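Local coordinates for putative p22 protein (PDB 1YQF), which is of unknown function but resembles human p32 in sequence and belongs to the MAM33 family of mitochondrial glycoproteins, at residues A[75-80]-A[95-100]; A[105-110]-A[123-128]. All coordinates share one frame; numbering follows the deposited sequence.

Contact 1: residues A[75-80]-A[95-100]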
ATOM      1  N   ASP A  75       5.581 -27.393   9.694  1.00 37.49           N
ATOM      2  CA  ASP A  75       6.022 -26.221  10.448  1.00 36.03           C
ATOM      3  C   ASP A  75       4.934 -25.153  10.398  1.00 34.16           C
ATOM      4  O   ASP A  75       4.680 -24.573   9.348  1.00 33.36           O
ATOM      5  CB  ASP A  75       7.325 -25.671   9.869  1.00 36.29           C
ATOM      6  CG  ASP A  75       8.482 -26.637  10.021  1.00 37.70           C
ATOM      7  OD1 ASP A  75       8.475 -27.580  10.845  1.00 39.09           O
ATOM      8  OD2 ASP A  75       9.488 -26.485   9.293  1.00 39.97           O
ATOM      9  N   LEU A  76       4.292 -24.906  11.537  1.00 32.33           N
ATOM     10  CA  LEU A  76       3.227 -23.909  11.624  1.00 31.00           C
ATOM     11  C   LEU A  76       3.757 -22.580  12.153  1.00 30.21           C
ATOM     12  O   LEU A  76       4.586 -22.548  13.058  1.00 30.20           O
ATOM     13  CB  LEU A  76       2.087 -24.400  12.517  1.00 30.83           C
ATOM     14  CG  LEU A  76       1.514 -25.790  12.219  1.00 31.07           C
ATOM     15  CD1 LEU A  76       0.470 -26.155  13.263  1.00 31.92           C
ATOM     16  CD2 LEU A  76       0.914 -25.855  10.830  1.00 29.68           C
ATOM     17  N   VAL A  77       3.275 -21.485  11.572  1.00 29.37           N
ATOM     18  CA  VAL A  77       3.599 -20.144  12.046  1.00 28.77           C
ATOM     19  C   VAL A  77       2.343 -19.283  11.998  1.00 29.00           C
ATOM     20  O   VAL A  77       1.704 -19.181  10.961  1.00 29.59           O
ATOM     21  CB  VAL A  77       4.702 -19.483  11.193  1.00 28.42           C
ATOM     22  CG1 VAL A  77       4.983 -18.064  11.673  1.00 27.41           C
ATOM     23  CG2 VAL A  77       5.988 -20.308  11.229  1.00 27.72           C
ATOM     24  N   VAL A  78       1.991 -18.672  13.124  1.00 28.96           N
ATOM     25  CA  VAL A  78       0.895 -17.711  13.181  1.00 28.96           C
ATOM     26  C   VAL A  78       1.509 -16.349  13.471  1.00 29.23           C
ATOM     27  O   VAL A  78       2.033 -16.114  14.555  1.00 29.19           O
ATOM     28  CB  VAL A  78      -0.130 -18.067  14.268  1.00 28.65           C
ATOM     29  CG1 VAL A  78      -1.252 -17.033  14.305  1.00 27.74           C
ATOM     30  CG2 VAL A  78      -0.695 -19.464  14.028  1.00 28.73           C
ATOM     31  N   ARG A  79       1.440 -15.459  12.491  1.00 29.57           N
ATOM     32  CA  ARG A  79       2.098 -14.163  12.564  1.00 29.83           C
ATOM     33  C   ARG A  79       1.083 -13.051  12.761  1.00 30.11           C
ATOM     34  O   ARG A  79       0.037 -13.030  12.125  1.00 29.92           O
ATOM     35  CB  ARG A  79       2.895 -13.926  11.283  1.00 29.82           C
ATOM     36  CG  ARG A  79       3.534 -12.552  11.180  1.00 29.99           C
ATOM     37  CD  ARG A  79       4.520 -12.446  10.040  1.00 30.07           C
ATOM     38  NE  ARG A  79       5.673 -13.331  10.217  1.00 29.48           N
ATOM     39  CZ  ARG A  79       6.530 -13.657   9.254  1.00 30.03           C
ATOM     40  NH1 ARG A  79       6.373 -13.179   8.031  1.00 29.57           N
ATOM     41  NH2 ARG A  79       7.552 -14.465   9.510  1.00 30.37           N
ATOM     42  N   TYR A  80       1.408 -12.121  13.647  1.00 30.73           N
ATOM     43  CA  TYR A  80       0.559 -10.962  13.898  1.00 31.56           C
ATOM     44  C   TYR A  80       1.385  -9.775  14.347  1.00 32.45           C
ATOM     45  O   TYR A  80       2.551  -9.913  14.709  1.00 32.95           O
ATOM     46  CB  TYR A  80      -0.482 -11.280  14.967  1.00 31.46           C
ATOM     47  CG  TYR A  80       0.115 -11.640  16.306  1.00 31.99           C
ATOM     48  CD1 TYR A  80       0.665 -12.896  16.525  1.00 32.60           C
ATOM     49  CD2 TYR A  80       0.130 -10.723  17.356  1.00 32.72           C
ATOM     50  CE1 TYR A  80       1.218 -13.234  17.750  1.00 33.66           C
ATOM     51  CE2 TYR A  80       0.679 -11.054  18.589  1.00 32.97           C
ATOM     52  CZ  TYR A  80       1.220 -12.312  18.778  1.00 33.39           C
ATOM     53  OH  TYR A  80       1.772 -12.652  19.992  1.00 34.46           O
ATOM     54  N   PHE A  95      -1.750 -14.079  10.068  1.00 29.07           N
ATOM     55  CA  PHE A  95      -1.315 -14.790   8.881  1.00 28.51           C
ATOM     56  C   PHE A  95      -0.790 -16.142   9.326  1.00 27.77           C
ATOM     57  O   PHE A  95       0.194 -16.219  10.053  1.00 27.44           O
ATOM     58  CB  PHE A  95      -0.262 -13.964   8.148  1.00 28.44           C
ATOM     59  CG  PHE A  95      -0.764 -12.612   7.757  1.00 29.68           C
ATOM     60  CD1 PHE A  95      -0.676 -11.544   8.643  1.00 30.58           C
ATOM     61  CD2 PHE A  95      -1.393 -12.418   6.536  1.00 29.47           C
ATOM     62  CE1 PHE A  95      -1.178 -10.295   8.303  1.00 29.40           C
ATOM     63  CE2 PHE A  95      -1.891 -11.174   6.192  1.00 29.38           C
ATOM     64  CZ  PHE A  95      -1.784 -10.112   7.076  1.00 29.26           C
ATOM     65  N   VAL A  96      -1.485 -17.197   8.915  1.00 26.92           N
ATOM     66  CA  VAL A  96      -1.148 -18.560   9.302  1.00 26.82           C
ATOM     67  C   VAL A  96      -0.368 -19.225   8.174  1.00 26.86           C
ATOM     68  O   VAL A  96      -0.851 -19.309   7.056  1.00 27.52           O
ATOM     69  CB  VAL A  96      -2.418 -19.389   9.592  1.00 26.45           C
ATOM     70  CG1 VAL A  96      -2.058 -20.789  10.065  1.00 26.68           C
ATOM     71  CG2 VAL A  96      -3.286 -18.694  10.628  1.00 26.06           C
ATOM     72  N   TYR A  97       0.833 -19.704   8.476  1.00 26.76           N
ATOM     73  CA  TYR A  97       1.661 -20.391   7.495  1.00 26.62           C
ATOM     74  C   TYR A  97       1.794 -21.866   7.859  1.00 27.42           C
ATOM     75  O   TYR A  97       2.081 -22.211   9.000  1.00 27.58           O
ATOM     76  CB  TYR A  97       3.041 -19.739   7.401  1.00 26.17           C
ATOM     77  CG  TYR A  97       2.993 -18.259   7.090  1.00 24.07           C
ATOM     78  CD1 TYR A  97       2.849 -17.322   8.110  1.00 23.62           C
ATOM     79  CD2 TYR A  97       3.087 -17.795   5.781  1.00 22.40           C
ATOM     80  CE1 TYR A  97       2.797 -15.956   7.834  1.00 23.07           C
ATOM     81  CE2 TYR A  97       3.035 -16.431   5.497  1.00 22.28           C
ATOM     82  CZ  TYR A  97       2.892 -15.519   6.532  1.00 22.60           C
ATOM     83  OH  TYR A  97       2.849 -14.169   6.272  1.00 21.61           O
ATOM     84  N   ILE A  98       1.573 -22.732   6.878  1.00 28.32           N
ATOM     85  CA  ILE A  98       1.716 -24.172   7.053  1.00 28.75           C
ATOM     86  C   ILE A  98       2.727 -24.632   6.014  1.00 29.34           C
ATOM     87  O   ILE A  98       2.433 -24.642   4.825  1.00 29.71           O
ATOM     88  CB  ILE A  98       0.354 -24.887   6.860  1.00 28.74           C
ATOM     89  CG1 ILE A  98      -0.685 -24.317   7.831  1.00 29.33           C
ATOM     90  CG2 ILE A  98       0.503 -26.394   7.065  1.00 28.52           C
ATOM     91  CD1 ILE A  98      -2.052 -24.967   7.744  1.00 30.19           C
ATOM     92  N   THR A  99       3.921 -24.997   6.468  1.00 30.01           N
ATOM     93  CA  THR A  99       5.006 -25.377   5.573  1.00 30.66           C
ATOM     94  C   THR A  99       5.255 -26.885   5.617  1.00 31.55           C
ATOM     95  O   THR A  99       5.476 -27.460   6.681  1.00 31.31           O
ATOM     96  CB  THR A  99       6.289 -24.609   5.952  1.00 30.76           C
ATOM     97  OG1 THR A  99       6.119 -23.215   5.668  1.00 29.23           O
ATOM     98  CG2 THR A  99       7.473 -25.036   5.075  1.00 30.29           C
ATOM     99  N   GLN A 100       5.222 -27.512   4.447  1.00 32.51           N
ATOM    100  CA  GLN A 100       5.482 -28.939   4.314  1.00 33.45           C
ATOM    101  C   GLN A 100       6.982 -29.212   4.348  1.00 34.07           C
ATOM    102  O   GLN A 100       7.793 -28.286   4.317  1.00 34.05           O
ATOM    103  CB  GLN A 100       4.898 -29.468   3.000  1.00 33.53           C
ATOM    104  CG  GLN A 100       3.391 -29.254   2.823  1.00 34.81           C
ATOM    105  CD  GLN A 100       2.537 -30.056   3.798  1.00 35.56           C
ATOM    106  OE1 GLN A 100       3.011 -31.001   4.423  1.00 37.24           O
ATOM    107  NE2 GLN A 100       1.273 -29.678   3.922  1.00 36.14           N
TER
HETATM  108  O   HOH W   1       5.277 -22.245   8.074  1.00 22.11           O
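Strands 75-80 and 95-99 run antiparallel, their axes 4.6 Å apart at closest approach and 166° between directions, as the two arms of a beta hairpin in the middle of the sheet. Asp75-Thr99, Val77-Tyr97 and Arg79-Phe95 are hydrogen-bonded pairs, six N-H...O bonds in all. The shortest and straightest runs from Tyr97 N to Val77 O, 2.7 Å and 172° at the hydrogen, in the carbonyl plane. Between them, Leu76-Ile98 and Val78-Val96 are non-hydrogen-bonded pairs, where CA-H groups lean on carbonyls, as Leu76 CA does on Tyr97 O at 3.3 Å. On the Leu76 face, the Leu76 and Ile98 side chains lie alongside each other, and Leu76 CD2 reaches Ile98 CG1 at 3.7 Å. Val78 and Val96 meet more loosely through their CG2 methyls, and Leu175 of helix 173-202 packs on Val78. On the other face, Tyr97 CG stands anti to its carbonyl carbon (chi1 -56°), so the ring turns its edge to 75-80, with Val77 O and Arg79 CB near its plane and CE1 4.0 Å from Arg79 CB. The Arg79 chain, bent at chi3, sets its guanidinium oblique to the Tyr97 ring; NE forms a salt bridge with Asp66 and NH1 bonds to Lys132 O. A water donates to Asp75 O at 2.7 Å and also bonds Thr99 OG1, itself hydrogen-bonded to Thr105 OG1. The hairpin thus has an apolar face packed partly against the C-terminal helix and a mixed face on which the partly exposed Arg79 is paired with Asp66.

Contact 2: residues A[105-110]-A[123-128]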
ATOM      1  N   THR A 105       4.174 -24.092   0.930  1.00 26.97           N
ATOM      2  CA  THR A 105       3.585 -23.386   2.076  1.00 26.28           C
ATOM      3  C   THR A 105       2.204 -22.796   1.794  1.00 26.30           C
ATOM      4  O   THR A 105       2.021 -22.046   0.844  1.00 26.35           O
ATOM      5  CB  THR A 105       4.520 -22.235   2.526  1.00 25.71           C
ATOM      6  OG1 THR A 105       5.739 -22.773   3.057  1.00 25.20           O
ATOM      7  CG2 THR A 105       3.906 -21.465   3.690  1.00 25.06           C
ATOM      8  N   MET A 106       1.247 -23.109   2.660  1.00 26.31           N
ATOM      9  CA  MET A 106      -0.069 -22.489   2.620  1.00 26.32           C
ATOM     10  C   MET A 106      -0.062 -21.258   3.508  1.00 25.68           C
ATOM     11  O   MET A 106       0.471 -21.290   4.612  1.00 25.65           O
ATOM     12  CB  MET A 106      -1.137 -23.447   3.140  1.00 26.87           C
ATOM     13  CG  MET A 106      -2.561 -22.873   3.064  1.00 28.12           C
ATOM     14  SD  MET A 106      -3.730 -23.742   4.102  1.00 31.21           S
ATOM     15  CE  MET A 106      -4.010 -25.192   3.148  1.00 30.95           C
ATOM     16  N   GLN A 107      -0.687 -20.189   3.032  1.00 24.67           N
ATOM     17  CA  GLN A 107      -0.898 -18.989   3.824  1.00 24.29           C
ATOM     18  C   GLN A 107      -2.399 -18.750   3.948  1.00 24.30           C
ATOM     19  O   GLN A 107      -3.089 -18.620   2.941  1.00 23.56           O
ATOM     20  CB  GLN A 107      -0.231 -17.781   3.159  1.00 24.27           C
ATOM     21  CG  GLN A 107      -0.335 -16.492   3.964  1.00 24.15           C
ATOM     22  CD  GLN A 107       0.097 -15.264   3.183  1.00 23.68           C
ATOM     23  OE1 GLN A 107       1.157 -15.256   2.555  1.00 25.50           O
ATOM     24  NE2 GLN A 107      -0.719 -14.221   3.226  1.00 24.08           N
ATOM     25  N   ALA A 108      -2.898 -18.693   5.181  1.00 24.66           N
ATOM     26  CA  ALA A 108      -4.303 -18.381   5.430  1.00 25.03           C
ATOM     27  C   ALA A 108      -4.390 -17.055   6.168  1.00 25.41           C
ATOM     28  O   ALA A 108      -3.792 -16.897   7.228  1.00 25.63           O
ATOM     29  CB  ALA A 108      -4.963 -19.484   6.237  1.00 24.94           C
ATOM     30  N   ASP A 109      -5.122 -16.100   5.600  1.00 25.74           N
ATOM     31  CA  ASP A 109      -5.358 -14.819   6.256  1.00 26.08           C
ATOM     32  C   ASP A 109      -6.683 -14.871   6.983  1.00 25.90           C
ATOM     33  O   ASP A 109      -7.711 -15.142   6.377  1.00 25.67           O
ATOM     34  CB  ASP A 109      -5.403 -13.685   5.234  1.00 26.29           C
ATOM     35  CG  ASP A 109      -4.124 -13.553   4.442  1.00 28.24           C
ATOM     36  OD1 ASP A 109      -3.299 -14.495   4.453  1.00 29.05           O
ATOM     37  OD2 ASP A 109      -3.868 -12.536   3.765  1.00 31.98           O
ATOM     38  N   LEU A 110      -6.664 -14.609   8.282  1.00 26.24           N
ATOM     39  CA  LEU A 110      -7.891 -14.565   9.058  1.00 26.90           C
ATOM     40  C   LEU A 110      -7.955 -13.303   9.891  1.00 27.58           C
ATOM     41  O   LEU A 110      -6.937 -12.702  10.215  1.00 26.78           O
ATOM     42  CB  LEU A 110      -8.011 -15.791   9.967  1.00 26.97           C
ATOM     43  CG  LEU A 110      -7.800 -17.157   9.316  1.00 27.13           C
ATOM     44  CD1 LEU A 110      -6.340 -17.542   9.378  1.00 27.90           C
ATOM     45  CD2 LEU A 110      -8.650 -18.223   9.982  1.00 28.00           C
ATOM     46  N   ARG A 123      -3.846 -19.105   0.004  1.00 24.87           N
ATOM     47  CA  ARG A 123      -2.954 -19.137  -1.147  1.00 24.14           C
ATOM     48  C   ARG A 123      -1.750 -20.022  -0.852  1.00 24.61           C
ATOM     49  O   ARG A 123      -1.480 -20.328   0.300  1.00 25.03           O
ATOM     50  CB  ARG A 123      -2.497 -17.716  -1.458  1.00 23.34           C
ATOM     51  CG  ARG A 123      -1.618 -17.121  -0.374  1.00 20.64           C
ATOM     52  CD  ARG A 123      -1.267 -15.690  -0.612  1.00 19.62           C
ATOM     53  NE  ARG A 123      -0.461 -15.553  -1.820  1.00 20.12           N
ATOM     54  CZ  ARG A 123       0.015 -14.405  -2.283  1.00 20.60           C
ATOM     55  NH1 ARG A 123      -0.229 -13.266  -1.647  1.00 21.12           N
ATOM     56  NH2 ARG A 123       0.748 -14.394  -3.384  1.00 21.31           N
ATOM     57  N   PHE A 124      -1.020 -20.415  -1.890  1.00 24.96           N
ATOM     58  CA  PHE A 124       0.133 -21.298  -1.738  1.00 25.20           C
ATOM     59  C   PHE A 124       1.389 -20.725  -2.385  1.00 26.02           C
ATOM     60  O   PHE A 124       1.306 -19.909  -3.300  1.00 25.82           O
ATOM     61  CB  PHE A 124      -0.162 -22.655  -2.357  1.00 24.81           C
ATOM     62  CG  PHE A 124      -1.249 -23.414  -1.667  1.00 24.74           C
ATOM     63  CD1 PHE A 124      -0.992 -24.104  -0.492  1.00 24.18           C
ATOM     64  CD2 PHE A 124      -2.531 -23.451  -2.198  1.00 24.76           C
ATOM     65  CE1 PHE A 124      -1.996 -24.814   0.142  1.00 24.64           C
ATOM     66  CE2 PHE A 124      -3.534 -24.156  -1.568  1.00 24.90           C
ATOM     67  CZ  PHE A 124      -3.268 -24.841  -0.396  1.00 25.11           C
ATOM     68  N   TYR A 125       2.545 -21.176  -1.895  1.00 26.79           N
ATOM     69  CA  TYR A 125       3.856 -20.801  -2.421  1.00 27.68           C
ATOM     70  C   TYR A 125       4.731 -22.052  -2.517  1.00 29.04           C
ATOM     71  O   TYR A 125       4.629 -22.943  -1.681  1.00 28.04           O
ATOM     72  CB  TYR A 125       4.563 -19.807  -1.500  1.00 27.52           C
ATOM     73  CG  TYR A 125       3.805 -18.543  -1.158  1.00 27.97           C
ATOM     74  CD1 TYR A 125       3.920 -17.403  -1.946  1.00 27.56           C
ATOM     75  CD2 TYR A 125       3.009 -18.476  -0.019  1.00 27.67           C
ATOM     76  CE1 TYR A 125       3.239 -16.235  -1.619  1.00 28.52           C
ATOM     77  CE2 TYR A 125       2.335 -17.312   0.318  1.00 28.04           C
ATOM     78  CZ  TYR A 125       2.450 -16.198  -0.482  1.00 28.07           C
ATOM     79  OH  TYR A 125       1.772 -15.048  -0.136  1.00 27.91           O
ATOM     80  N   ASP A 126       5.612 -22.103  -3.514  1.00 31.16           N
ATOM     81  CA  ASP A 126       6.496 -23.257  -3.693  1.00 33.09           C
ATOM     82  C   ASP A 126       7.530 -23.371  -2.574  1.00 34.01           C
ATOM     83  O   ASP A 126       7.928 -24.478  -2.216  1.00 34.18           O
ATOM     84  CB  ASP A 126       7.209 -23.195  -5.046  1.00 33.48           C
ATOM     85  CG  ASP A 126       6.269 -23.424  -6.215  1.00 35.10           C
ATOM     86  OD1 ASP A 126       5.216 -24.096  -6.129  1.00 36.64           O
ATOM     87  OD2 ASP A 126       6.563 -22.920  -7.317  1.00 37.55           O
ATOM     88  N   GLU A 127       7.955 -22.233  -2.024  1.00 35.35           N
ATOM     89  CA  GLU A 127       8.979 -22.227  -0.979  1.00 36.69           C
ATOM     90  C   GLU A 127       8.628 -21.339   0.220  1.00 35.86           C
ATOM     91  O   GLU A 127       7.976 -20.298   0.086  1.00 35.80           O
ATOM     92  CB  GLU A 127      10.338 -21.830  -1.566  1.00 37.87           C
ATOM     93  CG  GLU A 127      10.405 -20.431  -2.153  1.00 42.08           C
ATOM     94  CD  GLU A 127      11.741 -20.143  -2.815  1.00 46.94           C
ATOM     95  OE1 GLU A 127      12.126 -20.908  -3.726  1.00 49.36           O
ATOM     96  OE2 GLU A 127      12.407 -19.155  -2.422  1.00 48.92           O
ATOM     97  N   ALA A 128       9.079 -21.783   1.391  1.00 35.10           N
ATOM     98  CA  ALA A 128       8.830 -21.110   2.666  1.00 34.78           C
ATOM     99  C   ALA A 128       9.317 -19.660   2.736  1.00 34.98           C
ATOM    100  O   ALA A 128       8.605 -18.803   3.251  1.00 35.20           O
ATOM    101  CB  ALA A 128       9.454 -21.918   3.803  1.00 34.43           C
TER
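Gln107 leaves strand 105-110 with CG anti to its backbone N (chi1 -177°) and stays extended, standing off the sheet beside the Arg123 side chain. Its CB lies in the plane of the Tyr125 ring, at the edge, and 3.9 Å from Arg123 CG. CD approaches Arg123 CD, and OE1 accepts a hydrogen bond from the Tyr125 hydroxyl, OE1 to OH 2.8 Å, although the hydroxyl is placed with less certainty. NE2 turns the other way and donates an almost straight bond, 170°, to the syn lone pair of Asp109 OD1, 2.9 Å away. Beneath this, four backbone bonds join Thr105 with Tyr125 and Gln107 with Arg123, the antiparallel hydrogen-bonded pairs of the hairpin. Met106 and Phe124 share the opposite face: Met106 CB touches Phe124 CE1 at 3.4 Å, and the sulfur stands obliquely off the ring in a Met-aromatic contact. Phe201 of the second subunit packs on both, and Trp194 of that subunit meets the Phe124 ring. One face therefore carries a largely buried polar group, Tyr125-Gln107-Asp109, in which chiefly the NE2-OD1 bond probably fixes the orientation of the amide, while the other is an apolar patch at the subunit interface.

How the contacts relate
Contact 1 and contact 2 are successive hairpins of one antiparallel sheet, in series along the chain, with their centres about 8 Å apart. They are joined through strands 92-99 and 105-113, which are neighbours: Ala108 N lies 2.8 Å from Val96 O, and Thr99 OG1 lies 2.7 Å from Thr105 OG1, both probable hydrogen bonds. Packing continues on both faces of the sheet, with Val96 CG2 3.5 Å from Leu110 CD1 on one and Phe95 CE2 3.4 Å from Asp109 OD2 on the other, where Gln107 also touches both Phe95 and Tyr97. Contact 1 is the more central, whereas contact 2 includes an edge strand of the sheet within this chain, 116-125.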